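Local coordinates for protein endo-polygalacturonase (Pectobacterium carotovorum subsp. carotovorum, PDB 1BHE) that hydrolyses the alpha-1,4 bonds between galacturonic acid units of pectic polygalacturonic acid as a secreted enzyme, macerating and soft-rotting plant tissue, at residues F52-L57 against D100-A105; T72-N77 against D120-V125; V76-S81 against K126-K131; P151-I156 against I170-F175. One frame throughout, in Å; residues are numbered along the deposited sequence.

In the fold
Running from the N terminus, the chain leaves strand 51-58, passes through strand 72-75 and returns at 100-105 beside the end of strand 51-58, where contact 1 closes the loop. Contact 2 closes the next one, pairing strand 72-75 with the end of strand 118-120; its segments alternate with those of contact 1, so the two cross. Contact 3 starts on the same residues, Val76 and Asn77, also crosses contact 1, and ties together the loops that continue beyond contact 2. Contact 4 follows in series, joining the lead-in to strand 154-157 to the loop after strand 167-170. Contacts 1, 2 and 4 touch one another and link successive coils of the parallel beta-helix.

Contact 1. Residues F52-L57 against D100-A105; sequences FLSGPL and DAFITA
Leu57 and Ile103 run parallel, their CA atoms 4.9 Å apart, and the backbone of Leu57 bonds on both its polar atoms: its N donates to Phe102 O at 2.8 Å, and its O accepts from Thr104 N at 3.0 Å. One residue earlier, Pro56 CA brings its C-H to the same Phe102 O, while the proline ring rests CB on Ala101 O. A water adds to this rung, lying within hydrogen-bonding distance of Leu57 O, Ala101 O and Thr104 OG1. Such parallel rungs between successive turns are the way a right-handed parallel beta-helix is built, the fold of family 28 glycosyl hydrolases. Leu57 and Ile103 point their side chains to the same face; Leu57 goes on to pack on Ile29 and Gln30 of helix 26-33, the helix at the N-terminal end of the coil stack, whereas Ile103 meets Ile119. Phe102 starts out in another direction. CG stands anti to the backbone N (chi1 -171°), and the ring comes to lie beside residues 54-55, presenting its CE1 corner to two carbonyls, 3.3 Å from Ser54 O and 3.4 Å from Gly55 O. The Gly55 oxygen sits at the rim in the ring plane, an approach consistent with weak C-H...O attraction; the Ser54 oxygen comes in obliquely. Gly55 O also accepts from Ser54 OG at 2.7 Å. The same ring also packs on Leu73, Ala75 and Ile119.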
loop_
_atom_site.group_PDB
_atom_site.type_symbol
_atom_site.label_atom_id
_atom_site.label_comp_id
_atom_site.label_asym_id
_atom_site.label_seq_id
_atom_site.Cartn_x
_atom_site.Cartn_y
_atom_site.Cartn_z
ATOM N N PHE A 52 18.972 1.753 13.934
ATOM C CA PHE A 52 18.394 0.827 14.898
ATOM C C PHE A 52 18.082 -0.473 14.143
ATOM O O PHE A 52 17.231 -0.460 13.250
ATOM C CB PHE A 52 17.124 1.368 15.542
ATOM C CG PHE A 52 17.325 2.487 16.527
ATOM C CD1 PHE A 52 17.327 3.803 16.109
ATOM C CD2 PHE A 52 17.498 2.210 17.875
ATOM C CE1 PHE A 52 17.508 4.834 17.012
ATOM C CE2 PHE A 52 17.681 3.237 18.790
ATOM C CZ PHE A 52 17.680 4.548 18.357
ATOM N N LEU A 53 18.802 -1.536 14.460
ATOM C CA LEU A 53 18.607 -2.829 13.793
ATOM C C LEU A 53 17.655 -3.661 14.641
ATOM O O LEU A 53 17.942 -3.913 15.818
ATOM C CB LEU A 53 19.959 -3.512 13.606
ATOM C CG LEU A 53 20.102 -4.567 12.511
ATOM C CD1 LEU A 53 19.669 -4.043 11.149
ATOM C CD2 LEU A 53 21.544 -5.059 12.440
ATOM N N SER A 54 16.512 -4.050 14.084
ATOM C CA SER A 54 15.499 -4.741 14.879
ATOM C C SER A 54 14.695 -5.777 14.109
ATOM O O SER A 54 14.591 -5.749 12.889
ATOM C CB SER A 54 14.525 -3.655 15.393
ATOM O OG SER A 54 13.387 -4.191 16.040
ATOM N N GLY A 55 14.077 -6.673 14.871
ATOM C CA GLY A 55 13.138 -7.653 14.339
ATOM C C GLY A 55 11.736 -7.097 14.615
ATOM O O GLY A 55 11.571 -5.915 14.925
ATOM N N PRO A 56 10.723 -7.943 14.520
ATOM C CA PRO A 56 9.345 -7.544 14.717
ATOM C C PRO A 56 9.084 -6.733 15.976
ATOM O O PRO A 56 9.527 -7.090 17.064
ATOM C CB PRO A 56 8.587 -8.872 14.789
ATOM C CG PRO A 56 9.388 -9.782 13.923
ATOM C CD PRO A 56 10.826 -9.372 14.124
ATOM N N LEU A 57 8.322 -5.656 15.816
ATOM C CA LEU A 57 7.925 -4.786 16.897
ATOM C C LEU A 57 6.396 -4.697 16.944
ATOM O O LEU A 57 5.741 -4.782 15.905
ATOM C CB LEU A 57 8.493 -3.372 16.703
ATOM C CG LEU A 57 10.013 -3.220 16.656
ATOM C CD1 LEU A 57 10.423 -1.839 16.147
ATOM C CD2 LEU A 57 10.627 -3.488 18.027
ATOM N N ASP A 100 5.935 -12.524 10.270
ATOM C CA ASP A 100 5.302 -11.397 10.959
ATOM C C ASP A 100 5.759 -10.131 10.224
ATOM O O ASP A 100 6.801 -10.169 9.558
ATOM C CB ASP A 100 5.706 -11.308 12.423
ATOM C CG ASP A 100 5.120 -12.416 13.284
ATOM O OD1 ASP A 100 4.005 -12.881 12.991
ATOM O OD2 ASP A 100 5.794 -12.823 14.249
ATOM N N ALA A 101 5.046 -9.020 10.385
ATOM C CA ALA A 101 5.475 -7.775 9.754
ATOM C C ALA A 101 6.568 -7.139 10.610
ATOM O O ALA A 101 6.790 -7.587 11.741
ATOM C CB ALA A 101 4.308 -6.811 9.592
ATOM N N PHE A 102 7.217 -6.109 10.091
ATOM C CA PHE A 102 8.241 -5.416 10.877
ATOM C C PHE A 102 7.598 -4.661 12.029
ATOM O O PHE A 102 8.022 -4.773 13.185
ATOM C CB PHE A 102 9.059 -4.491 9.986
ATOM C CG PHE A 102 10.276 -3.872 10.608
ATOM C CD1 PHE A 102 10.896 -4.418 11.718
ATOM C CD2 PHE A 102 10.815 -2.724 10.037
ATOM C CE1 PHE A 102 12.020 -3.829 12.271
ATOM C CE2 PHE A 102 11.944 -2.135 10.580
ATOM C CZ PHE A 102 12.536 -2.688 11.696
ATOM N N ILE A 103 6.576 -3.865 11.734
ATOM C CA ILE A 103 5.852 -3.110 12.753
ATOM C C ILE A 103 4.367 -3.483 12.665
ATOM O O ILE A 103 3.792 -3.339 11.581
ATOM C CB ILE A 103 6.006 -1.595 12.614
ATOM C CG1 ILE A 103 7.484 -1.162 12.722
ATOM C CG2 ILE A 103 5.184 -0.859 13.673
ATOM C CD1 ILE A 103 7.668 0.265 12.216
ATOM N N THR A 104 3.813 -4.006 13.750
ATOM C CA THR A 104 2.406 -4.414 13.740
ATOM C C THR A 104 1.609 -3.672 14.809
ATOM O O THR A 104 2.015 -3.576 15.963
ATOM C CB THR A 104 2.266 -5.931 13.982
ATOM O OG1 THR A 104 3.112 -6.670 13.093
ATOM C CG2 THR A 104 0.826 -6.381 13.739
ATOM N N ALA A 105 0.455 -3.130 14.426
ATOM C CA ALA A 105 -0.431 -2.404 15.320
ATOM C C ALA A 105 -1.788 -3.116 15.306
ATOM O O ALA A 105 -2.469 -3.104 14.280
ATOM C CB ALA A 105 -0.581 -0.962 14.839
HETATM O O HOH W 1 5.564 -6.987 14.142
#

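Contact 2. Residues T72-N77 against D120-V125; sequences TLRAVN and DGQGGV
Gln122 lays its side chain across Arg74 and the end of strand 72-75, and can be followed atom by atom. CB begins 3.9 Å from Ala75 O. CG lies against the arginine's CG at 3.5 Å, the two chains crossing at about a right angle. CD then comes over Arg74 CD, helped by the bend at chi2 (-149°), and OE1 stays on that same methylene. NE2 reaches back to the strand and donates to Ala75 O at 2.8 Å, nearly straight at 171° and with the acceptor in the amide plane. The tip also gives an N-H to a water that in turn donates to Asn77 OD1, while Asn77 ND2 is taken by Lys126 O. Beside this, Arg74 and Asp120 lie alongside each other, pointing the same way. Arg74 NE bonds Asp120 OD2 at 3.2 Å as part of a salt bridge, meeting that oxygen from above the carboxylate plane, and a water links NH2 to that same oxygen. Asp120 OD1 instead accepts from Gln122 N at 2.9 Å, so one carboxylate bonds both the arginine and the backbone N of Gln122. Thr72 CG2 packs on Asp120 CB. Asp120 N bonds Leu73 O and Ala75 N bonds Asp120 O, the parallel rung of neighbouring beta-helix coils, which here gives way to an Asx turn at Asp120 and a type I beta turn from Gln122 to Val125.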
loop_
_atom_site.group_PDB
_atom_site.type_symbol
_atom_site.label_atom_id
_atom_site.label_comp_id
_atom_site.label_asym_id
_atom_site.label_seq_id
_atom_site.Cartn_x
_atom_site.Cartn_y
_atom_site.Cartn_z
ATOM N N THR A 72 17.682 5.686 10.834
ATOM C CA THR A 72 17.012 4.608 10.118
ATOM C C THR A 72 16.622 3.490 11.080
ATOM O O THR A 72 17.443 3.064 11.896
ATOM C CB THR A 72 17.936 4.027 9.028
ATOM O OG1 THR A 72 18.338 5.076 8.128
ATOM C CG2 THR A 72 17.239 2.943 8.222
ATOM N N LEU A 73 15.380 3.036 10.997
ATOM C CA LEU A 73 14.946 1.838 11.733
ATOM C C LEU A 73 14.998 0.748 10.656
ATOM O O LEU A 73 14.214 0.796 9.703
ATOM C CB LEU A 73 13.563 2.024 12.325
ATOM C CG LEU A 73 12.872 0.787 12.909
ATOM C CD1 LEU A 73 13.658 0.224 14.086
ATOM C CD2 LEU A 73 11.451 1.113 13.348
ATOM N N ARG A 74 15.945 -0.163 10.764
ATOM C CA ARG A 74 16.172 -1.189 9.756
ATOM C C ARG A 74 15.841 -2.605 10.185
ATOM O O ARG A 74 16.275 -3.074 11.238
ATOM C CB ARG A 74 17.658 -1.107 9.358
ATOM C CG ARG A 74 18.094 -1.993 8.199
ATOM C CD ARG A 74 19.580 -1.775 7.892
ATOM N NE ARG A 74 19.781 -0.472 7.265
ATOM C CZ ARG A 74 20.907 0.236 7.286
ATOM N NH1 ARG A 74 21.992 -0.202 7.901
ATOM N NH2 ARG A 74 20.936 1.414 6.682
ATOM N N ALA A 75 15.074 -3.293 9.336
ATOM C CA ALA A 75 14.675 -4.672 9.601
ATOM C C ALA A 75 15.852 -5.624 9.408
ATOM O O ALA A 75 16.515 -5.585 8.363
ATOM C CB ALA A 75 13.509 -5.063 8.697
ATOM N N VAL A 76 16.119 -6.463 10.407
ATOM C CA VAL A 76 17.246 -7.389 10.288
ATOM C C VAL A 76 17.049 -8.302 9.091
ATOM O O VAL A 76 15.930 -8.712 8.767
ATOM C CB VAL A 76 17.488 -8.205 11.567
ATOM C CG1 VAL A 76 17.874 -7.269 12.706
ATOM C CG2 VAL A 76 16.272 -9.032 11.962
ATOM N N ASN A 77 18.141 -8.606 8.401
ATOM C CA ASN A 77 18.128 -9.477 7.233
ATOM C C ASN A 77 18.276 -10.933 7.679
ATOM O O ASN A 77 19.259 -11.619 7.409
ATOM C CB ASN A 77 19.222 -9.086 6.241
ATOM C CG ASN A 77 20.630 -9.134 6.784
ATOM O OD1 ASN A 77 20.877 -8.828 7.951
ATOM N ND2 ASN A 77 21.593 -9.531 5.955
ATOM N N ASP A 120 13.656 1.013 6.828
ATOM C CA ASP A 120 14.259 0.255 5.740
ATOM C C ASP A 120 14.054 -1.245 5.922
ATOM O O ASP A 120 14.520 -1.826 6.905
ATOM C CB ASP A 120 15.757 0.575 5.695
ATOM C CG ASP A 120 16.573 -0.195 4.685
ATOM O OD1 ASP A 120 16.030 -0.898 3.814
ATOM O OD2 ASP A 120 17.822 -0.085 4.770
ATOM N N GLY A 121 13.385 -1.865 4.951
ATOM C CA GLY A 121 13.096 -3.289 5.024
ATOM C C GLY A 121 14.216 -4.203 4.565
ATOM O O GLY A 121 14.132 -5.426 4.740
ATOM N N GLN A 122 15.242 -3.682 3.903
ATOM C CA GLN A 122 16.329 -4.504 3.377
ATOM C C GLN A 122 15.793 -5.623 2.491
ATOM O O GLN A 122 16.241 -6.771 2.570
ATOM C CB GLN A 122 17.150 -5.122 4.512
ATOM C CG GLN A 122 17.820 -4.152 5.462
ATOM C CD GLN A 122 19.119 -4.704 6.020
ATOM O OE1 GLN A 122 20.177 -4.490 5.426
ATOM N NE2 GLN A 122 19.054 -5.437 7.126
ATOM N N GLY A 123 14.845 -5.305 1.610
ATOM C CA GLY A 123 14.241 -6.286 0.721
ATOM C C GLY A 123 15.271 -6.956 -0.181
ATOM O O GLY A 123 15.130 -8.132 -0.505
ATOM N N GLY A 124 16.229 -6.188 -0.694
ATOM C CA GLY A 124 17.222 -6.684 -1.616
ATOM C C GLY A 124 18.536 -7.140 -1.019
ATOM O O GLY A 124 19.466 -7.403 -1.785
ATOM N N VAL A 125 18.632 -7.313 0.291
ATOM C CA VAL A 125 19.860 -7.763 0.934
ATOM C C VAL A 125 19.866 -9.264 1.174
ATOM O O VAL A 125 18.896 -9.827 1.688
ATOM C CB VAL A 125 20.042 -7.041 2.287
ATOM C CG1 VAL A 125 21.333 -7.465 2.977
ATOM C CG2 VAL A 125 20.026 -5.534 2.071
HETATM O O HOH W 2 19.185 2.286 4.756
HETATM O O HOH W 3 15.034 -7.629 6.236
HETATM O O HOH W 4 21.478 -6.188 8.996
#

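Contact 3. Residues V76-S81 against K126-K131; sequences VNNAKS and KLQDKK
Asn77 and Gln128 meet first through the backbone, where Gln128 N donates to Asn77 O at 2.8 Å; Leu127 CA also brings its C-H to that oxygen. Asn77's amide adds a bond on the neighbouring peptide: ND2 donates to Lys126 O at 2.9 Å, the donor in the plane of the Lys126 carbonyl and the acceptor near the Asn77 amide plane. The Asn77 CG stands between the backbone N and the carbonyl carbon (chi1 59°), which puts it 3.9 Å from both Lys126 O and Gln128 CG. Gln128 lies across both asparagines, its CG over Asn77 O, and its OE1 takes a bond from Asn78 ND2 at 3.2 Å, the two amides turned 74° apart. Asp129 reaches further along the loop. Its OD2 receives Lys80 N at 2.8 Å, nearly along the C-O axis, and touches the CB atoms of Ala79 and Lys80. That oxygen also lies 3.3 Å from Asn78 OD1, two acceptors that are not bonded to each other; Asn78 OD1 accepts from Ser81 N at 3.0 Å. Behind these polar groups Leu127 sets CD2 against the carbonyl of Asn77 and CD1 against Ala79 CB, and its side chain leans on Trp134. The outer loop is held in shape by Lys126, whose NZ returns to bond Leu127 O and Lys130 O. The bond from Ser81 N, three residues on, makes Asn78 an Asx motif, next to the inverse gamma turn centred on Asn77, and the two loops joined here project beyond the coils of the beta-helix.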
loop_
_atom_site.group_PDB
_atom_site.type_symbol
_atom_site.label_atom_id
_atom_site.label_comp_id
_atom_site.label_asym_id
_atom_site.label_seq_id
_atom_site.Cartn_x
_atom_site.Cartn_y
_atom_site.Cartn_z
ATOM N N VAL A 76 16.119 -6.463 10.407
ATOM C CA VAL A 76 17.246 -7.389 10.288
ATOM C C VAL A 76 17.049 -8.302 9.091
ATOM O O VAL A 76 15.930 -8.712 8.767
ATOM C CB VAL A 76 17.488 -8.205 11.567
ATOM C CG1 VAL A 76 17.874 -7.269 12.706
ATOM C CG2 VAL A 76 16.272 -9.032 11.962
ATOM N N ASN A 77 18.141 -8.606 8.401
ATOM C CA ASN A 77 18.128 -9.477 7.233
ATOM C C ASN A 77 18.276 -10.933 7.679
ATOM O O ASN A 77 19.259 -11.619 7.409
ATOM C CB ASN A 77 19.222 -9.086 6.241
ATOM C CG ASN A 77 20.630 -9.134 6.784
ATOM O OD1 ASN A 77 20.877 -8.828 7.951
ATOM N ND2 ASN A 77 21.593 -9.531 5.955
ATOM N N ASN A 78 17.259 -11.431 8.370
ATOM C CA ASN A 78 17.226 -12.770 8.928
ATOM C C ASN A 78 15.806 -13.316 8.876
ATOM O O ASN A 78 14.896 -12.725 9.456
ATOM C CB ASN A 78 17.728 -12.737 10.383
ATOM C CG ASN A 78 17.936 -14.151 10.901
ATOM O OD1 ASN A 78 16.978 -14.810 11.297
ATOM N ND2 ASN A 78 19.171 -14.635 10.821
ATOM N N ALA A 79 15.607 -14.438 8.197
ATOM C CA ALA A 79 14.271 -14.998 8.031
ATOM C C ALA A 79 13.695 -15.574 9.311
ATOM O O ALA A 79 12.523 -15.346 9.620
ATOM C CB ALA A 79 14.289 -16.031 6.913
ATOM N N LYS A 80 14.506 -16.264 10.111
ATOM C CA LYS A 80 14.049 -16.818 11.380
ATOM C C LYS A 80 13.579 -15.743 12.348
ATOM O O LYS A 80 12.631 -15.960 13.109
ATOM C CB LYS A 80 15.136 -17.678 12.035
ATOM C CG LYS A 80 14.691 -18.322 13.338
ATOM C CD LYS A 80 15.749 -19.259 13.907
ATOM C CE LYS A 80 15.218 -19.941 15.164
ATOM N NZ LYS A 80 16.263 -19.981 16.228
ATOM N N SER A 81 14.149 -14.545 12.295
ATOM C CA SER A 81 13.747 -13.442 13.145
ATOM C C SER A 81 12.308 -12.985 12.927
ATOM O O SER A 81 11.739 -12.401 13.847
ATOM C CB SER A 81 14.693 -12.247 12.958
ATOM O OG SER A 81 15.923 -12.496 13.617
ATOM N N LYS A 126 20.962 -9.935 0.811
ATOM C CA LYS A 126 21.059 -11.369 1.077
ATOM C C LYS A 126 20.777 -11.626 2.555
ATOM O O LYS A 126 21.352 -10.968 3.421
ATOM C CB LYS A 126 22.438 -11.930 0.714
ATOM C CG LYS A 126 22.598 -13.408 1.054
ATOM C CD LYS A 126 24.027 -13.878 0.827
ATOM C CE LYS A 126 24.179 -15.342 1.204
ATOM N NZ LYS A 126 23.782 -15.587 2.624
ATOM N N LEU A 127 19.891 -12.571 2.836
ATOM C CA LEU A 127 19.590 -12.908 4.229
ATOM C C LEU A 127 20.782 -13.616 4.860
ATOM O O LEU A 127 21.561 -14.272 4.162
ATOM C CB LEU A 127 18.337 -13.786 4.270
ATOM C CG LEU A 127 17.090 -13.184 3.608
ATOM C CD1 LEU A 127 15.966 -14.206 3.530
ATOM C CD2 LEU A 127 16.647 -11.941 4.370
ATOM N N GLN A 128 20.935 -13.521 6.176
ATOM C CA GLN A 128 22.008 -14.189 6.904
ATOM C C GLN A 128 21.779 -15.704 6.923
ATOM O O GLN A 128 22.641 -16.566 6.993
ATOM C CB GLN A 128 22.050 -13.711 8.357
ATOM C CG GLN A 128 22.263 -12.217 8.543
ATOM C CD GLN A 128 22.037 -11.760 9.973
ATOM O OE1 GLN A 128 21.542 -12.507 10.820
ATOM N NE2 GLN A 128 22.400 -10.518 10.266
ATOM N N ASP A 129 20.515 -16.040 6.912
ATOM C CA ASP A 129 19.814 -17.270 6.985
ATOM C C ASP A 129 19.593 -18.073 5.719
ATOM O O ASP A 129 19.203 -19.248 5.780
ATOM C CB ASP A 129 18.378 -16.817 7.436
ATOM C CG ASP A 129 17.991 -17.569 8.691
ATOM O OD1 ASP A 129 18.844 -18.361 9.161
ATOM O OD2 ASP A 129 16.861 -17.375 9.165
ATOM N N LYS A 130 19.619 -17.420 4.560
ATOM C CA LYS A 130 19.331 -18.087 3.293
ATOM C C LYS A 130 20.359 -17.676 2.242
ATOM O O LYS A 130 21.125 -16.742 2.452
ATOM C CB LYS A 130 17.933 -17.748 2.777
ATOM C CG LYS A 130 16.745 -17.961 3.683
ATOM C CD LYS A 130 16.451 -19.437 3.914
ATOM C CE LYS A 130 15.265 -19.624 4.843
ATOM N NZ LYS A 130 15.100 -21.041 5.272
ATOM N N LYS A 131 20.341 -18.337 1.084
ATOM C CA LYS A 131 21.260 -17.998 0.000
ATOM C C LYS A 131 20.836 -16.734 -0.738
ATOM O O LYS A 131 21.620 -16.131 -1.473
ATOM C CB LYS A 131 21.331 -19.159 -1.004
ATOM C CG LYS A 131 22.368 -20.216 -0.655
ATOM C CD LYS A 131 22.672 -21.098 -1.860
ATOM C CE LYS A 131 23.609 -20.384 -2.824
ATOM N NZ LYS A 131 24.068 -21.284 -3.919
#

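Contact 4. Residues P151-I156 against I170-F175; sequences PRLIQI and INSPNF
Leu153 N donates to Phe175 O at 3.2 Å, and Arg152 CA brings its C-H to the same oxygen. Other hydrogen bonds shape the loop 170-175 from within. Asn174 OD1 accepts from Phe175 N at 2.6 Å on a lone pair, and Ser172 OG donates to Asn174 O from well above the carbonyl plane. A water donates to Asn174 OD1 and accepts from Arg152 NH2, sitting over the centre of one face of the Phe175 ring. The apolar part is made by Pro151 and Pro173, whose rings cross at about a right angle with CD against CB at 3.9 Å. Leu153 CD2 extends this to Pro173 CD, and its CG lies against Ser172, 3.4 Å from the hydroxyl OG. Here the lead-in to strand 154-157 meets the loop that leaves strand 167-170, in the same coil, for strand 177-180, the partner of 154-157 in the next coil of the right-handed parallel beta-helix. Flat groups make the third kind of contact. Arg152 stays extended from CG to NE and runs alongside Phe175, the guanidinium and ring planes 14° apart, with NH2 3.8 Å from CD2 in an oblique approach. NH1 is fixed by Gln155 OE1 at 2.8 Å, in the guanidinium plane. Phe175 also touches Asp202, Asp205 and Met207, and its side chain is about 6 Å from that of Asp223, the predicted proton donor.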
loop_
_atom_site.group_PDB
_atom_site.type_symbol
_atom_site.label_atom_id
_atom_site.label_comp_id
_atom_site.label_asym_id
_atom_site.label_seq_id
_atom_site.Cartn_x
_atom_site.Cartn_y
_atom_site.Cartn_z
ATOM N N PRO A 151 8.243 -10.624 5.048
ATOM C CA PRO A 151 7.628 -9.645 5.919
ATOM C C PRO A 151 7.147 -8.355 5.279
ATOM O O PRO A 151 7.839 -7.704 4.490
ATOM C CB PRO A 151 8.713 -9.314 6.943
ATOM C CG PRO A 151 9.964 -9.970 6.522
ATOM C CD PRO A 151 9.701 -10.767 5.282
ATOM N N ARG A 152 5.934 -7.931 5.635
ATOM C CA ARG A 152 5.433 -6.600 5.317
ATOM C C ARG A 152 6.090 -5.579 6.244
ATOM O O ARG A 152 6.491 -5.964 7.352
ATOM C CB ARG A 152 3.913 -6.527 5.505
ATOM C CG ARG A 152 3.172 -7.316 4.425
ATOM C CD ARG A 152 1.680 -7.380 4.734
ATOM N NE ARG A 152 0.940 -7.990 3.624
ATOM C CZ ARG A 152 -0.328 -8.382 3.701
ATOM N NH1 ARG A 152 -1.019 -8.238 4.823
ATOM N NH2 ARG A 152 -0.900 -8.931 2.633
ATOM N N LEU A 153 6.218 -4.326 5.823
ATOM C CA LEU A 153 6.845 -3.324 6.679
ATOM C C LEU A 153 5.923 -2.894 7.820
ATOM O O LEU A 153 6.290 -2.920 8.992
ATOM C CB LEU A 153 7.235 -2.073 5.911
ATOM C CG LEU A 153 8.598 -1.901 5.278
ATOM C CD1 LEU A 153 8.812 -0.412 4.978
ATOM C CD2 LEU A 153 9.760 -2.436 6.101
ATOM N N ILE A 154 4.720 -2.444 7.465
ATOM C CA ILE A 154 3.778 -1.946 8.473
ATOM C C ILE A 154 2.445 -2.663 8.276
ATOM O O ILE A 154 1.889 -2.573 7.185
ATOM C CB ILE A 154 3.590 -0.424 8.359
ATOM C CG1 ILE A 154 4.852 0.342 8.799
ATOM C CG2 ILE A 154 2.403 0.082 9.171
ATOM C CD1 ILE A 154 4.861 1.774 8.288
ATOM N N GLN A 155 1.973 -3.346 9.300
ATOM C CA GLN A 155 0.700 -4.070 9.242
ATOM C C GLN A 155 -0.216 -3.548 10.342
ATOM O O GLN A 155 0.121 -3.601 11.524
ATOM C CB GLN A 155 0.965 -5.567 9.428
ATOM C CG GLN A 155 -0.292 -6.414 9.527
ATOM C CD GLN A 155 -0.963 -6.659 8.191
ATOM O OE1 GLN A 155 -0.330 -6.886 7.164
ATOM N NE2 GLN A 155 -2.298 -6.615 8.205
ATOM N N ILE A 156 -1.351 -2.981 9.968
ATOM C CA ILE A 156 -2.289 -2.391 10.916
ATOM C C ILE A 156 -3.634 -3.111 10.854
ATOM O O ILE A 156 -4.250 -3.160 9.792
ATOM C CB ILE A 156 -2.488 -0.894 10.635
ATOM C CG1 ILE A 156 -1.149 -0.142 10.562
ATOM C CG2 ILE A 156 -3.382 -0.271 11.701
ATOM C CD1 ILE A 156 -1.190 1.064 9.640
ATOM N N ILE A 170 11.442 2.497 2.759
ATOM C CA ILE A 170 12.214 1.992 1.650
ATOM C C ILE A 170 12.484 0.492 1.694
ATOM O O ILE A 170 12.556 -0.154 2.732
ATOM C CB ILE A 170 13.589 2.693 1.504
ATOM C CG1 ILE A 170 14.516 2.345 2.672
ATOM C CG2 ILE A 170 13.439 4.204 1.365
ATOM C CD1 ILE A 170 15.907 2.943 2.530
ATOM N N ASN A 171 12.682 -0.052 0.497
ATOM C CA ASN A 171 13.060 -1.440 0.286
ATOM C C ASN A 171 12.245 -2.445 1.086
ATOM O O ASN A 171 12.792 -3.321 1.763
ATOM C CB ASN A 171 14.560 -1.588 0.607
ATOM C CG ASN A 171 15.412 -0.592 -0.168
ATOM O OD1 ASN A 171 15.145 -0.345 -1.343
ATOM N ND2 ASN A 171 16.417 -0.025 0.492
ATOM N N SER A 172 10.919 -2.385 0.967
ATOM C CA SER A 172 10.064 -3.320 1.700
ATOM C C SER A 172 10.117 -4.706 1.086
ATOM O O SER A 172 9.992 -4.887 -0.127
ATOM C CB SER A 172 8.621 -2.788 1.707
ATOM O OG SER A 172 7.791 -3.655 2.445
ATOM N N PRO A 173 10.280 -5.730 1.918
ATOM C CA PRO A 173 10.305 -7.114 1.472
ATOM C C PRO A 173 8.974 -7.526 0.850
ATOM O O PRO A 173 8.943 -8.283 -0.116
ATOM C CB PRO A 173 10.619 -7.927 2.719
ATOM C CG PRO A 173 11.183 -6.937 3.689
ATOM C CD PRO A 173 10.441 -5.651 3.387
ATOM N N ASN A 174 7.873 -7.029 1.392
ATOM C CA ASN A 174 6.523 -7.323 0.906
ATOM C C ASN A 174 5.763 -5.999 0.816
ATOM O O ASN A 174 6.410 -4.985 0.511
ATOM C CB ASN A 174 5.880 -8.325 1.843
ATOM C CG ASN A 174 4.648 -9.066 1.404
ATOM O OD1 ASN A 174 3.603 -8.480 1.130
ATOM N ND2 ASN A 174 4.733 -10.400 1.367
ATOM N N PHE A 175 4.452 -5.979 1.009
ATOM C CA PHE A 175 3.727 -4.704 0.952
ATOM C C PHE A 175 4.301 -3.739 1.987
ATOM O O PHE A 175 4.723 -4.183 3.052
ATOM C CB PHE A 175 2.235 -4.937 1.183
ATOM C CG PHE A 175 1.534 -5.797 0.166
ATOM C CD1 PHE A 175 2.174 -6.319 -0.944
ATOM C CD2 PHE A 175 0.181 -6.071 0.336
ATOM C CE1 PHE A 175 1.498 -7.107 -1.856
ATOM C CE2 PHE A 175 -0.503 -6.850 -0.578
ATOM C CZ PHE A 175 0.153 -7.373 -1.676
HETATM O O HOH W 5 1.323 -9.889 0.891
#